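PDB 6LKK: ABC transporter, solute-binding protein from Staphylococcus aureus, which binds glucose 6-phosphate in the cleft of a periplasmic-binding-protein fold and probably serves as the sensor of this sugar phosphate for a two-component signalling system. Local coordinates for residues P8-L13 and E189-T194; P16-F21 and I29-G34. All blocks are in the same frame, centred on the assembly; numbering follows the deposited sequence.

Contact 1 (P8-L13 and E189-T194); sequences PYQSNL and EQDART. With G6P (6-O-phosphono-alpha-D-glucopyranose), chain B.
Gln10, Asn12 and Leu13, at the start of helix 11-25, face Asp191, Thr194 and Gln190 of helix 189-197 across the sugar-binding cleft of a periplasmic-binding-protein fold. The preceding residues line the pocket. Pro8, whose compact ring can press closely on the ligand, brings CB to 3.3 Å from O6 of glucose 6-phosphate. The Tyr9 ring meets the sugar obliquely, CD1 lying 3.2 Å from O4 and CE1 equally close to O3. Its hydroxyl is hydrogen-bonded to Asp216, whose carboxylate also binds the ligand, so two pocket residues hold each other in place. Gln10 takes the N-cap position; its first torsion sets CG anti to the carbonyl carbon, 4.1 Å from Asp191 OD1, and the bend at chi2 turns the amide aside. Weak bonds through a water join Gln10 NE2 to Asp191 OD2, whose stronger partner is Ser171. Asn12 carries the direct bond: with chi1 at 73°, CG sits between the backbone N and the carbonyl carbon, and ND2 donates to Thr194 OG1 over 3.2 Å. This bond is bent (141°), with OG1 26° out of the amide plane. A second water bridges Asn12 OD1, Asp191 OD1 and Thr194 OG1; with two hydrogens to give, it can donate to only two of the three oxygens at any one time. Leu13 supplies apolar bulk, its CD1 3.9 Å from Gln190 OE1, while Gln190 NE2 is bonded to Phe250 O. Threonine suits position 194 because its hydroxyl accepts and donates at once: OG1 gives its proton to Gln190 O at 3.0 Å, on the face of that carbonyl opposite Thr194 N.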
# COMPACT_ATOMS: atom_id res chain seq x y z
N PRO A 8 -0.27 7.87 2.82
CA PRO A 8 -0.09 6.82 3.84
C PRO A 8 1.29 6.19 3.83
O PRO A 8 1.57 5.36 4.71
CB PRO A 8 -1.17 5.79 3.47
CG PRO A 8 -1.31 5.93 2.00
CD PRO A 8 -1.14 7.40 1.72
N TYR A 9 2.14 6.51 2.86
CA TYR A 9 3.49 5.97 2.84
C TYR A 9 4.25 6.40 4.08
O TYR A 9 3.99 7.45 4.67
CB TYR A 9 4.27 6.42 1.61
CG TYR A 9 3.83 5.81 0.30
CD1 TYR A 9 3.87 4.44 0.11
CD2 TYR A 9 3.43 6.61 -0.76
CE1 TYR A 9 3.48 3.87 -1.10
CE2 TYR A 9 3.04 6.05 -1.97
CZ TYR A 9 3.07 4.69 -2.13
OH TYR A 9 2.69 4.14 -3.33
N GLN A 10 5.23 5.58 4.47
CA GLN A 10 6.17 5.98 5.50
C GLN A 10 7.16 6.99 4.94
O GLN A 10 7.48 7.00 3.75
CB GLN A 10 6.91 4.76 6.05
CG GLN A 10 6.01 3.80 6.80
CD GLN A 10 5.39 4.42 8.04
OE1 GLN A 10 6.07 4.69 9.02
NE2 GLN A 10 4.08 4.67 7.98
N SER A 11 7.65 7.86 5.83
CA SER A 11 8.52 8.95 5.39
C SER A 11 9.75 8.44 4.65
O SER A 11 10.19 9.05 3.67
CB SER A 11 8.94 9.79 6.60
OG SER A 11 9.66 10.94 6.20
N ASN A 12 10.32 7.31 5.10
CA ASN A 12 11.58 6.85 4.52
C ASN A 12 11.46 6.54 3.03
O ASN A 12 12.47 6.58 2.32
CB ASN A 12 12.09 5.62 5.26
CG ASN A 12 11.29 4.37 4.95
OD1 ASN A 12 10.08 4.34 5.16
ND2 ASN A 12 11.96 3.35 4.44
N LEU A 13 10.26 6.25 2.54
CA LEU A 13 10.10 5.91 1.13
C LEU A 13 9.97 7.15 0.26
O LEU A 13 10.51 7.18 -0.85
CB LEU A 13 8.88 5.00 0.93
CG LEU A 13 8.59 4.59 -0.52
CD1 LEU A 13 9.70 3.70 -1.06
CD2 LEU A 13 7.25 3.90 -0.63
N GLU A 189 5.03 -5.00 1.34
CA GLU A 189 6.40 -5.34 0.99
C GLU A 189 7.40 -4.29 1.47
O GLU A 189 8.43 -4.62 2.06
CB GLU A 189 6.51 -5.54 -0.52
CG GLU A 189 7.81 -6.14 -0.98
CD GLU A 189 7.78 -6.51 -2.44
OE1 GLU A 189 7.73 -5.58 -3.28
OE2 GLU A 189 7.78 -7.72 -2.75
N GLN A 190 7.13 -3.01 1.21
CA GLN A 190 8.11 -1.97 1.53
C GLN A 190 8.29 -1.82 3.03
O GLN A 190 9.41 -1.58 3.50
CB GLN A 190 7.70 -0.64 0.90
CG GLN A 190 8.19 -0.46 -0.52
CD GLN A 190 9.69 -0.60 -0.64
OE1 GLN A 190 10.44 0.04 0.10
NE2 GLN A 190 10.13 -1.46 -1.55
N ASP A 191 7.21 -1.93 3.80
CA ASP A 191 7.32 -1.81 5.25
C ASP A 191 8.10 -2.99 5.83
O ASP A 191 8.94 -2.80 6.72
CB ASP A 191 5.92 -1.73 5.85
CG ASP A 191 5.82 -0.76 7.01
OD1 ASP A 191 6.85 -0.14 7.39
OD2 ASP A 191 4.70 -0.60 7.54
N ALA A 192 7.85 -4.19 5.33
CA ALA A 192 8.62 -5.35 5.76
C ALA A 192 10.09 -5.18 5.40
O ALA A 192 10.98 -5.47 6.22
CB ALA A 192 8.06 -6.61 5.11
N ARG A 193 10.38 -4.70 4.19
CA ARG A 193 11.76 -4.53 3.77
C ARG A 193 12.50 -3.55 4.67
O ARG A 193 13.66 -3.77 5.02
CB ARG A 193 11.81 -4.05 2.32
CG ARG A 193 13.22 -3.81 1.79
CD ARG A 193 13.19 -3.31 0.36
NE ARG A 193 14.53 -3.03 -0.15
CZ ARG A 193 15.23 -1.94 0.12
NH1 ARG A 193 14.75 -1.01 0.93
NH2 ARG A 193 16.44 -1.79 -0.40
N THR A 194 11.84 -2.45 5.04
CA THR A 194 12.48 -1.44 5.88
C THR A 194 13.03 -2.05 7.16
O THR A 194 14.17 -1.79 7.56
CB THR A 194 11.49 -0.32 6.21
OG1 THR A 194 11.12 0.36 5.00
CG2 THR A 194 12.08 0.68 7.19
C1 G6P B . -0.81 -0.15 1.46
C2 G6P B . -0.36 0.56 0.16
C3 G6P B . 0.61 1.66 0.36
C4 G6P B . 0.33 2.40 1.60
C5 G6P B . 0.59 1.49 2.79
C6 G6P B . 0.17 2.16 4.06
O1 G6P B . -0.66 -1.53 1.32
O2 G6P B . 0.21 -0.39 -0.75
O3 G6P B . 0.51 2.60 -0.79
O4 G6P B . 1.20 3.55 1.70
O5 G6P B . -0.14 0.21 2.71
O6 G6P B . -1.20 2.49 3.97
P G6P B . -2.25 2.04 5.22
O1P G6P B . -3.61 2.63 4.91
O2P G6P B . -1.73 2.60 6.56
O3P G6P B . -2.34 0.56 5.28
O HOH W 1 2.60 2.00 6.69
O HOH W 2 8.72 1.43 5.94

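Contact 2 (P16-F21 and I29-G34); sequences PILNEF and IEIKHG
Ile29 pushes the end of its side chain between Leu18 and Phe21, packing strand 28-33 against helix 11-25 within a beta-alpha-beta unit that begins with strand 2-7. With CG1 anti to the carbonyl carbon (chi1 -67°) and the rest of the chain extended, Ile29 CD1 reaches 3.4 Å from Phe21 CD2, approaching that ring obliquely. The same methyl lies 3.9 Å from Leu18 CD2 and 3.8 Å from Leu18 O. Phe21 in turn meets Tyr236 edge-to-face, and both helix residues also touch Leu233, so helix 230-237 extends this apolar layer. Glu30 turns away from the helix, as suits a charged residue on the exposed side, while its backbone pairs with Leu3 and Val5 of strand 2-7. Ile31 points back to the helix and sets CD1 3.7 Å from Leu18 CD1; its other branch, CG2, lies 3.4 Å above one face of the His33 ring, offset toward the rim. The segment axes run roughly antiparallel, 153° apart, and approach to 9.4 Å. No hydrogen bond crosses between the two segments: the branched aliphatic chains and the phenyl ring hold by shape and by the exclusion of water, which implies close but directionally undemanding packing.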
# COMPACT_ATOMS: atom_id res chain seq x y z
N PRO A 16 12.78 11.32 0.77
CA PRO A 16 13.96 11.63 -0.06
C PRO A 16 13.62 12.09 -1.47
O PRO A 16 14.13 13.13 -1.91
CB PRO A 16 14.74 10.31 -0.05
CG PRO A 16 14.32 9.63 1.19
CD PRO A 16 12.87 9.97 1.35
N ILE A 17 12.79 11.35 -2.21
CA ILE A 17 12.50 11.77 -3.58
C ILE A 17 11.75 13.09 -3.59
O ILE A 17 11.92 13.90 -4.51
CB ILE A 17 11.73 10.69 -4.37
CG1 ILE A 17 10.43 10.30 -3.65
CG2 ILE A 17 12.61 9.48 -4.63
CD1 ILE A 17 9.43 9.63 -4.56
N LEU A 18 10.91 13.34 -2.59
CA LEU A 18 10.24 14.63 -2.52
C LEU A 18 11.24 15.74 -2.20
O LEU A 18 11.06 16.88 -2.65
CB LEU A 18 9.11 14.60 -1.50
CG LEU A 18 7.93 13.68 -1.88
CD1 LEU A 18 6.90 13.63 -0.77
CD2 LEU A 18 7.27 14.11 -3.19
N ASN A 19 12.31 15.42 -1.47
CA ASN A 19 13.38 16.39 -1.27
C ASN A 19 14.10 16.68 -2.58
O ASN A 19 14.47 17.83 -2.84
CB ASN A 19 14.38 15.88 -0.23
CG ASN A 19 13.84 15.96 1.18
OD1 ASN A 19 12.83 16.60 1.43
ND2 ASN A 19 14.54 15.32 2.11
N GLU A 20 14.32 15.66 -3.42
CA GLU A 20 14.95 15.91 -4.70
C GLU A 20 14.05 16.74 -5.61
O GLU A 20 14.55 17.51 -6.44
CB GLU A 20 15.32 14.59 -5.38
CG GLU A 20 16.00 14.77 -6.74
CD GLU A 20 17.17 15.73 -6.69
OE1 GLU A 20 18.04 15.56 -5.81
OE2 GLU A 20 17.22 16.66 -7.51
N PHE A 21 12.73 16.61 -5.47
CA PHE A 21 11.83 17.49 -6.20
C PHE A 21 11.95 18.92 -5.71
O PHE A 21 11.97 19.86 -6.52
CB PHE A 21 10.38 17.00 -6.07
CG PHE A 21 9.40 17.81 -6.86
CD1 PHE A 21 9.13 17.51 -8.18
CD2 PHE A 21 8.75 18.89 -6.28
CE1 PHE A 21 8.22 18.26 -8.91
CE2 PHE A 21 7.84 19.64 -7.00
CZ PHE A 21 7.58 19.33 -8.32
N ILE A 29 7.74 20.99 -0.08
CA ILE A 29 6.71 19.96 0.02
C ILE A 29 6.56 19.57 1.48
O ILE A 29 7.54 19.20 2.14
CB ILE A 29 7.04 18.73 -0.84
CG1 ILE A 29 6.99 19.11 -2.32
CG2 ILE A 29 6.06 17.60 -0.55
CD1 ILE A 29 7.52 18.03 -3.23
N GLU A 30 5.33 19.65 1.98
CA GLU A 30 4.98 19.13 3.30
C GLU A 30 4.09 17.91 3.11
O GLU A 30 3.25 17.87 2.21
CB GLU A 30 4.25 20.20 4.13
CG GLU A 30 5.11 21.42 4.42
CD GLU A 30 4.42 22.42 5.33
OE1 GLU A 30 3.18 22.37 5.46
OE2 GLU A 30 5.12 23.27 5.93
N ILE A 31 4.29 16.90 3.96
CA ILE A 31 3.56 15.64 3.87
C ILE A 31 2.60 15.55 5.05
O ILE A 31 2.98 15.84 6.19
CB ILE A 31 4.49 14.42 3.85
CG1 ILE A 31 5.59 14.58 2.80
CG2 ILE A 31 3.68 13.16 3.59
CD1 ILE A 31 6.68 13.53 2.89
N LYS A 32 1.38 15.12 4.78
CA LYS A 32 0.41 14.77 5.81
C LYS A 32 0.28 13.26 5.82
O LYS A 32 -0.24 12.67 4.86
CB LYS A 32 -0.93 15.45 5.56
CG LYS A 32 -1.87 15.42 6.76
CD LYS A 32 -3.19 16.11 6.46
CE LYS A 32 -3.04 17.62 6.31
NZ LYS A 32 -3.61 18.36 7.46
N HIS A 33 0.75 12.63 6.90
CA HIS A 33 0.77 11.18 7.03
C HIS A 33 -0.46 10.68 7.78
O HIS A 33 -1.05 11.40 8.59
CB HIS A 33 2.03 10.71 7.77
CG HIS A 33 3.29 10.85 6.97
ND1 HIS A 33 3.63 9.99 5.95
CD2 HIS A 33 4.30 11.74 7.06
CE1 HIS A 33 4.79 10.35 5.44
NE2 HIS A 33 5.22 11.41 6.10
N GLY A 34 -0.84 9.44 7.50
CA GLY A 34 -1.95 8.81 8.19
C GLY A 34 -2.40 7.57 7.44
O GLY A 34 -1.95 7.29 6.32

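Contact 1 and contact 2 share helix 11-25: its N-terminal turn belongs to contact 1 and its middle to contact 2. Their centres lie 13 Å apart, and both segments of contact 2 fall in the chain between residues 8-13 and residues 189-194. Contact 2 is local, its segments being only 8 residues apart, and joins the helix to the following strand of its beta-alpha-beta unit, whereas contact 1 closes over 175 intervening residues and brings distant parts of the chain together beside the sugar phosphate. They touch directly where His33 ND1 makes a weak hydrogen bond to Tyr9 O. The apolar packing of residues 16-21 on 29-34 thus adjoins the polar, water-bridged ligand cleft through a common helix.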